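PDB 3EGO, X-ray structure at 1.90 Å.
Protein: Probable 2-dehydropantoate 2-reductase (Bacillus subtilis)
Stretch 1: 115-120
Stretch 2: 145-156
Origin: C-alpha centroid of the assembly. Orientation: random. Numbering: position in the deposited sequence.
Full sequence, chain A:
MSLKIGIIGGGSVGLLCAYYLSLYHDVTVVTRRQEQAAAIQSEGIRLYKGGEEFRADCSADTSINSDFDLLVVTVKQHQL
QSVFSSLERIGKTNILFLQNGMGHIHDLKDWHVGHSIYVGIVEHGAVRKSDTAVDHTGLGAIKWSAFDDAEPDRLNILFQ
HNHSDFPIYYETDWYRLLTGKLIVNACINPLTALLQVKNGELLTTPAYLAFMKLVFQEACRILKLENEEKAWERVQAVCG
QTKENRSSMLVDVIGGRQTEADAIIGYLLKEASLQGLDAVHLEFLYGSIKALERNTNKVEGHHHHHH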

ATOM      1  N   HIS A 115     -10.652  39.450   7.649  1.00 44.26           N
ATOM      2  CA  HIS A 115     -11.767  38.534   7.867  1.00 40.78           C
ATOM      3  C   HIS A 115     -11.765  38.037   9.302  1.00 38.17           C
ATOM      4  O   HIS A 115     -10.703  37.936   9.931  1.00 37.86           O
ATOM      5  CB  HIS A 115     -11.640  37.346   6.914  1.00 38.09           C
ATOM      6  CG  HIS A 115     -12.007  37.655   5.496  1.00 35.12           C
ATOM      7  ND1 HIS A 115     -13.147  38.350   5.154  1.00 36.43           N
ATOM      8  CD2 HIS A 115     -11.402  37.325   4.330  1.00 31.09           C
ATOM      9  CE1 HIS A 115     -13.222  38.441   3.837  1.00 38.87           C
ATOM     10  NE2 HIS A 115     -12.171  37.830   3.315  1.00 31.02           N
ATOM     11  N   SER A 116     -12.947  37.749   9.842  1.00 36.76           N
ATOM     12  CA  SER A 116     -13.036  37.018  11.104  1.00 36.50           C
ATOM     13  C   SER A 116     -13.065  35.538  10.784  1.00 34.88           C
ATOM     14  O   SER A 116     -13.990  35.069  10.138  1.00 33.10           O
ATOM     15  CB  SER A 116     -14.314  37.369  11.873  1.00 36.38           C
ATOM     16  OG  SER A 116     -14.386  38.756  12.203  1.00 41.11           O
ATOM     17  N   ILE A 117     -12.096  34.796  11.297  1.00 34.94           N
ATOM     18  CA  ILE A 117     -11.938  33.401  10.936  1.00 32.10           C
ATOM     19  C   ILE A 117     -12.383  32.476  12.029  1.00 32.04           C
ATOM     20  O   ILE A 117     -11.951  32.595  13.180  1.00 29.89           O
ATOM     21  CB  ILE A 117     -10.498  33.067  10.593  1.00 32.44           C
ATOM     22  CG1 ILE A 117      -9.961  34.049   9.555  1.00 31.64           C
ATOM     23  CG2 ILE A 117     -10.397  31.604  10.068  1.00 33.50           C
ATOM     24  CD1 ILE A 117     -10.777  34.100   8.275  1.00 34.74           C
ATOM     25  N   TYR A 118     -13.234  31.529  11.626  1.00 28.98           N
ATOM     26  CA  TYR A 118     -13.739  30.487  12.481  1.00 25.57           C
ATOM     27  C   TYR A 118     -13.436  29.151  11.827  1.00 25.38           C
ATOM     28  O   TYR A 118     -13.357  29.034  10.594  1.00 26.95           O
ATOM     29  CB  TYR A 118     -15.252  30.658  12.710  1.00 25.53           C
ATOM     30  CG  TYR A 118     -15.561  32.060  13.213  1.00 26.68           C
ATOM     31  CD1 TYR A 118     -15.450  32.386  14.574  1.00 29.51           C
ATOM     32  CD2 TYR A 118     -15.890  33.068  12.324  1.00 30.99           C
ATOM     33  CE1 TYR A 118     -15.691  33.700  15.014  1.00 28.24           C
ATOM     34  CE2 TYR A 118     -16.134  34.371  12.752  1.00 31.89           C
ATOM     35  CZ  TYR A 118     -16.036  34.682  14.098  1.00 31.09           C
ATOM     36  OH  TYR A 118     -16.277  35.990  14.478  1.00 31.32           O
ATOM     37  N   VAL A 119     -13.353  28.148  12.669  1.00 23.76           N
ATOM     38  CA  VAL A 119     -12.918  26.833  12.275  1.00 27.25           C
ATOM     39  C   VAL A 119     -13.851  25.830  12.970  1.00 28.20           C
ATOM     40  O   VAL A 119     -14.243  26.056  14.104  1.00 28.72           O
ATOM     41  CB  VAL A 119     -11.426  26.800  12.756  1.00 29.26           C
ATOM     42  CG1 VAL A 119     -11.146  25.906  13.954  1.00 30.94           C
ATOM     43  CG2 VAL A 119     -10.374  26.914  11.587  1.00 26.69           C
ATOM     44  N   GLY A 120     -14.237  24.743  12.300  1.00 25.80           N
ATOM     45  CA  GLY A 120     -15.130  23.760  12.924  1.00 24.15           C
ATOM     46  C   GLY A 120     -15.097  22.380  12.315  1.00 23.02           C
ATOM     47  O   GLY A 120     -14.439  22.155  11.310  1.00 24.08           O
TER
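Stretch 2, residues 145-156: SAFDDAEPDRLN

Stretch 2 lies alongside stretch 1 as an antiparallel partner at its start, then turns and wraps around one tyrosine. Residues 116-120 form a strand. Ser-145 and Ala-146 belong to a strand that begins earlier in the chain. The two run in opposite directions, so Val-119 faces Ser-145 and Tyr-118 faces Ala-146. Val-119 CA lies 5.6 Å from Ser-145 CA, and Tyr-118 CA lies 4.6 Å from Ala-146 CA.

Val-119 and Ser-145 form the hydrogen-bonded pair. Val-119 N donates to Ser-145 O at 3.1 Å, and Ser-145 N donates to Val-119 O at 2.9 Å. Their side chains lie on the same face of the sheet. The ladder gains a third rung where Phe-147 N donates to Ile-117 O at 2.8 Å. Tyr-118 and Ala-146 make the non-hydrogen-bonded pair between these rungs, and their side chains diverge.

A type II' turn from Phe-147 to Ala-150 then reverses the chain. Its Ala-150 N to Phe-147 O bond is weak, at 3.4 Å. The turn brings Ala-150 back against stretch 1, where Ser-116 CA lies 5.1 Å from Ala-150 CA. Ala-150 CB is 3.4 Å from Ile-117 O and 4.1 Å from Ser-116 CB. Water 2 joins the backbones here, accepting from Ile-117 N at 3.0 Å and donating to Phe-147 O at 2.9 Å.

Tyr-118 has the largest area covered by the other stretch. Its CA-to-CB bond points sideways, but the end of the side chain comes nearer to stretch 2. Tyr-118 OH donates to Glu-151 O at 2.6 Å, a short bond that ties the ring tip to the backbone beyond the turn. Glu-151 O also accepts from Arg-154 N at 3.2 Å. Residues 152-154 have helical phi/psi values, and the chain here carries Leu-155 over one face of the tyrosine ring. Leu-155 CD1 lies 4.0 Å from the centroid of the Tyr-118 ring, 13° off its normal, in a CH-pi contact. Tyr-118 CE1 also packs against Ala-150 CB at 3.7 Å and Ala-146 CB at 4.2 Å.

Val-119 and Phe-147 add an apolar contact. The CA-to-CB bond of Phe-147 points toward stretch 1, while its ring end leads away. Phe-147 CB still meets Ile-117 CG2 at 4.0 Å, and Phe-147 CD1 lies 4.3 Å from Val-119 CG2.

Near Ser-116, water 1 bridges the stretches: it lies 3.3 Å from Ser-116 OG and accepts from Glu-151 N at 2.6 Å.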

ATOM      1  N   SER A 145     -15.252  27.022  16.610  1.00 24.07           N
ATOM      2  CA  SER A 145     -14.447  27.819  17.547  1.00 26.16           C
ATOM      3  C   SER A 145     -13.974  29.042  16.811  1.00 25.87           C
ATOM      4  O   SER A 145     -13.928  29.022  15.575  1.00 27.55           O
ATOM      5  CB  SER A 145     -13.217  27.037  17.967  1.00 27.45           C
ATOM      6  OG  SER A 145     -13.582  25.797  18.538  1.00 34.98           O
ATOM      7  N   ALA A 146     -13.595  30.107  17.530  1.00 27.16           N
ATOM      8  CA  ALA A 146     -12.891  31.237  16.923  1.00 26.17           C
ATOM      9  C   ALA A 146     -11.427  30.906  16.611  1.00 25.34           C
ATOM     10  O   ALA A 146     -10.726  30.287  17.410  1.00 29.60           O
ATOM     11  CB  ALA A 146     -12.925  32.526  17.892  1.00 30.91           C
ATOM     12  N   PHE A 147     -10.944  31.333  15.466  1.00 28.64           N
ATOM     13  CA  PHE A 147      -9.532  31.086  15.165  1.00 32.76           C
ATOM     14  C   PHE A 147      -8.815  32.425  15.348  1.00 33.48           C
ATOM     15  O   PHE A 147      -9.278  33.476  14.903  1.00 35.55           O
ATOM     16  CB  PHE A 147      -9.341  30.518  13.754  1.00 31.56           C
ATOM     17  CG  PHE A 147      -7.907  30.213  13.380  1.00 35.27           C
ATOM     18  CD1 PHE A 147      -7.308  29.009  13.730  1.00 35.48           C
ATOM     19  CD2 PHE A 147      -7.167  31.119  12.646  1.00 34.12           C
ATOM     20  CE1 PHE A 147      -5.977  28.724  13.343  1.00 34.75           C
ATOM     21  CE2 PHE A 147      -5.845  30.836  12.283  1.00 39.41           C
ATOM     22  CZ  PHE A 147      -5.260  29.645  12.636  1.00 34.12           C
ATOM     23  N   ASP A 148      -7.681  32.358  16.013  1.00 38.88           N
ATOM     24  CA  ASP A 148      -6.898  33.534  16.286  1.00 41.18           C
ATOM     25  C   ASP A 148      -7.786  34.472  17.103  1.00 40.77           C
ATOM     26  O   ASP A 148      -8.391  34.046  18.077  1.00 38.75           O
ATOM     27  CB  ASP A 148      -6.436  34.177  14.983  1.00 42.57           C
ATOM     28  CG  ASP A 148      -5.182  35.014  15.169  1.00 52.08           C
ATOM     29  OD1 ASP A 148      -4.520  34.855  16.220  1.00 54.02           O
ATOM     30  OD2 ASP A 148      -4.865  35.830  14.276  1.00 54.53           O
ATOM     31  N   ASP A 149      -7.899  35.722  16.676  1.00 40.60           N
ATOM     32  CA  ASP A 149      -8.537  36.725  17.511  1.00 43.61           C
ATOM     33  C   ASP A 149      -9.954  37.066  17.062  1.00 44.05           C
ATOM     34  O   ASP A 149     -10.400  38.210  17.211  1.00 43.86           O
ATOM     35  CB  ASP A 149      -7.692  37.999  17.513  1.00 45.33           C
ATOM     36  N   ALA A 150     -10.663  36.097  16.493  1.00 41.19           N
ATOM     37  CA  ALA A 150     -12.019  36.382  16.067  1.00 35.98           C
ATOM     38  C   ALA A 150     -12.989  36.358  17.244  1.00 32.41           C
ATOM     39  O   ALA A 150     -12.878  35.539  18.165  1.00 29.75           O
ATOM     40  CB  ALA A 150     -12.476  35.435  14.921  1.00 35.75           C
ATOM     41  N   GLU A 151     -13.954  37.267  17.175  1.00 31.12           N
ATOM     42  CA  GLU A 151     -14.965  37.465  18.181  1.00 30.74           C
ATOM     43  C   GLU A 151     -16.114  36.468  18.005  1.00 32.04           C
ATOM     44  O   GLU A 151     -16.834  36.536  17.010  1.00 30.10           O
ATOM     45  CB  GLU A 151     -15.523  38.874  17.951  1.00 30.80           C
ATOM     46  CG  GLU A 151     -16.527  39.330  18.929  1.00 35.65           C
ATOM     47  CD  GLU A 151     -17.182  40.629  18.468  1.00 32.49           C
ATOM     48  OE1 GLU A 151     -18.221  40.976  19.034  1.00 34.81           O
ATOM     49  OE2 GLU A 151     -16.654  41.290  17.552  1.00 43.06           O
ATOM     50  N   PRO A 152     -16.293  35.546  18.965  1.00 32.21           N
ATOM     51  CA  PRO A 152     -17.293  34.491  18.818  1.00 30.00           C
ATOM     52  C   PRO A 152     -18.688  35.064  18.699  1.00 32.44           C
ATOM     53  O   PRO A 152     -19.519  34.534  17.945  1.00 32.23           O
ATOM     54  CB  PRO A 152     -17.176  33.692  20.114  1.00 32.11           C
ATOM     55  CG  PRO A 152     -15.895  34.108  20.743  1.00 35.29           C
ATOM     56  CD  PRO A 152     -15.531  35.445  20.219  1.00 33.62           C
ATOM     57  N   ASP A 153     -18.945  36.163  19.412  1.00 30.14           N
ATOM     58  CA  ASP A 153     -20.307  36.696  19.472  1.00 34.56           C
ATOM     59  C   ASP A 153     -20.811  37.071  18.088  1.00 31.69           C
ATOM     60  O   ASP A 153     -22.002  37.051  17.843  1.00 31.66           O
ATOM     61  CB  ASP A 153     -20.401  37.879  20.442  1.00 35.16           C
ATOM     62  CG  ASP A 153     -20.374  37.436  21.895  1.00 43.80           C
ATOM     63  OD1 ASP A 153     -20.613  36.221  22.195  1.00 42.06           O
ATOM     64  OD2 ASP A 153     -20.129  38.322  22.738  1.00 52.12           O
ATOM     65  N   ARG A 154     -19.894  37.377  17.174  1.00 31.91           N
ATOM     66  CA  ARG A 154     -20.284  37.677  15.791  1.00 34.19           C
ATOM     67  C   ARG A 154     -21.223  36.642  15.156  1.00 33.12           C
ATOM     68  O   ARG A 154     -22.032  36.988  14.301  1.00 34.78           O
ATOM     69  CB  ARG A 154     -19.050  37.904  14.894  1.00 34.20           C
ATOM     70  CG  ARG A 154     -18.497  39.314  14.966  1.00 33.18           C
ATOM     71  CD  ARG A 154     -17.261  39.522  14.095  1.00 36.31           C
ATOM     72  NE  ARG A 154     -17.532  39.655  12.662  1.00 40.29           N
ATOM     73  CZ  ARG A 154     -18.002  40.755  12.073  1.00 47.99           C
ATOM     74  NH1 ARG A 154     -18.327  41.826  12.796  1.00 45.63           N
ATOM     75  NH2 ARG A 154     -18.176  40.778  10.754  1.00 50.82           N
ATOM     76  N   LEU A 155     -21.139  35.386  15.581  1.00 32.57           N
ATOM     77  CA  LEU A 155     -22.016  34.365  15.002  1.00 35.51           C
ATOM     78  C   LEU A 155     -23.292  34.066  15.785  1.00 35.35           C
ATOM     79  O   LEU A 155     -24.028  33.143  15.419  1.00 34.77           O
ATOM     80  CB  LEU A 155     -21.255  33.076  14.744  1.00 31.75           C
ATOM     81  CG  LEU A 155     -20.010  33.216  13.869  1.00 32.22           C
ATOM     82  CD1 LEU A 155     -19.447  31.860  13.562  1.00 27.51           C
ATOM     83  CD2 LEU A 155     -20.254  34.039  12.576  1.00 30.03           C
ATOM     84  N   ASN A 156     -23.558  34.858  16.835  1.00 35.84           N
ATOM     85  CA  ASN A 156     -24.689  34.638  17.753  1.00 34.66           C
ATOM     86  C   ASN A 156     -26.029  34.691  17.069  1.00 33.29           C
ATOM     87  O   ASN A 156     -26.862  33.808  17.269  1.00 36.18           O
ATOM     88  CB  ASN A 156     -24.728  35.713  18.874  1.00 37.25           C
ATOM     89  CG  ASN A 156     -23.710  35.473  19.990  1.00 43.04           C
ATOM     90  OD1 ASN A 156     -23.055  34.423  20.056  1.00 44.71           O
ATOM     91  ND2 ASN A 156     -23.585  36.463  20.894  1.00 48.56           N
TER
HETATM   92  O   HOH W   1     -13.771  39.098  15.409  1.00 43.97           O
HETATM   93  O   HOH W   2      -9.612  35.522  12.834  1.00 41.07           O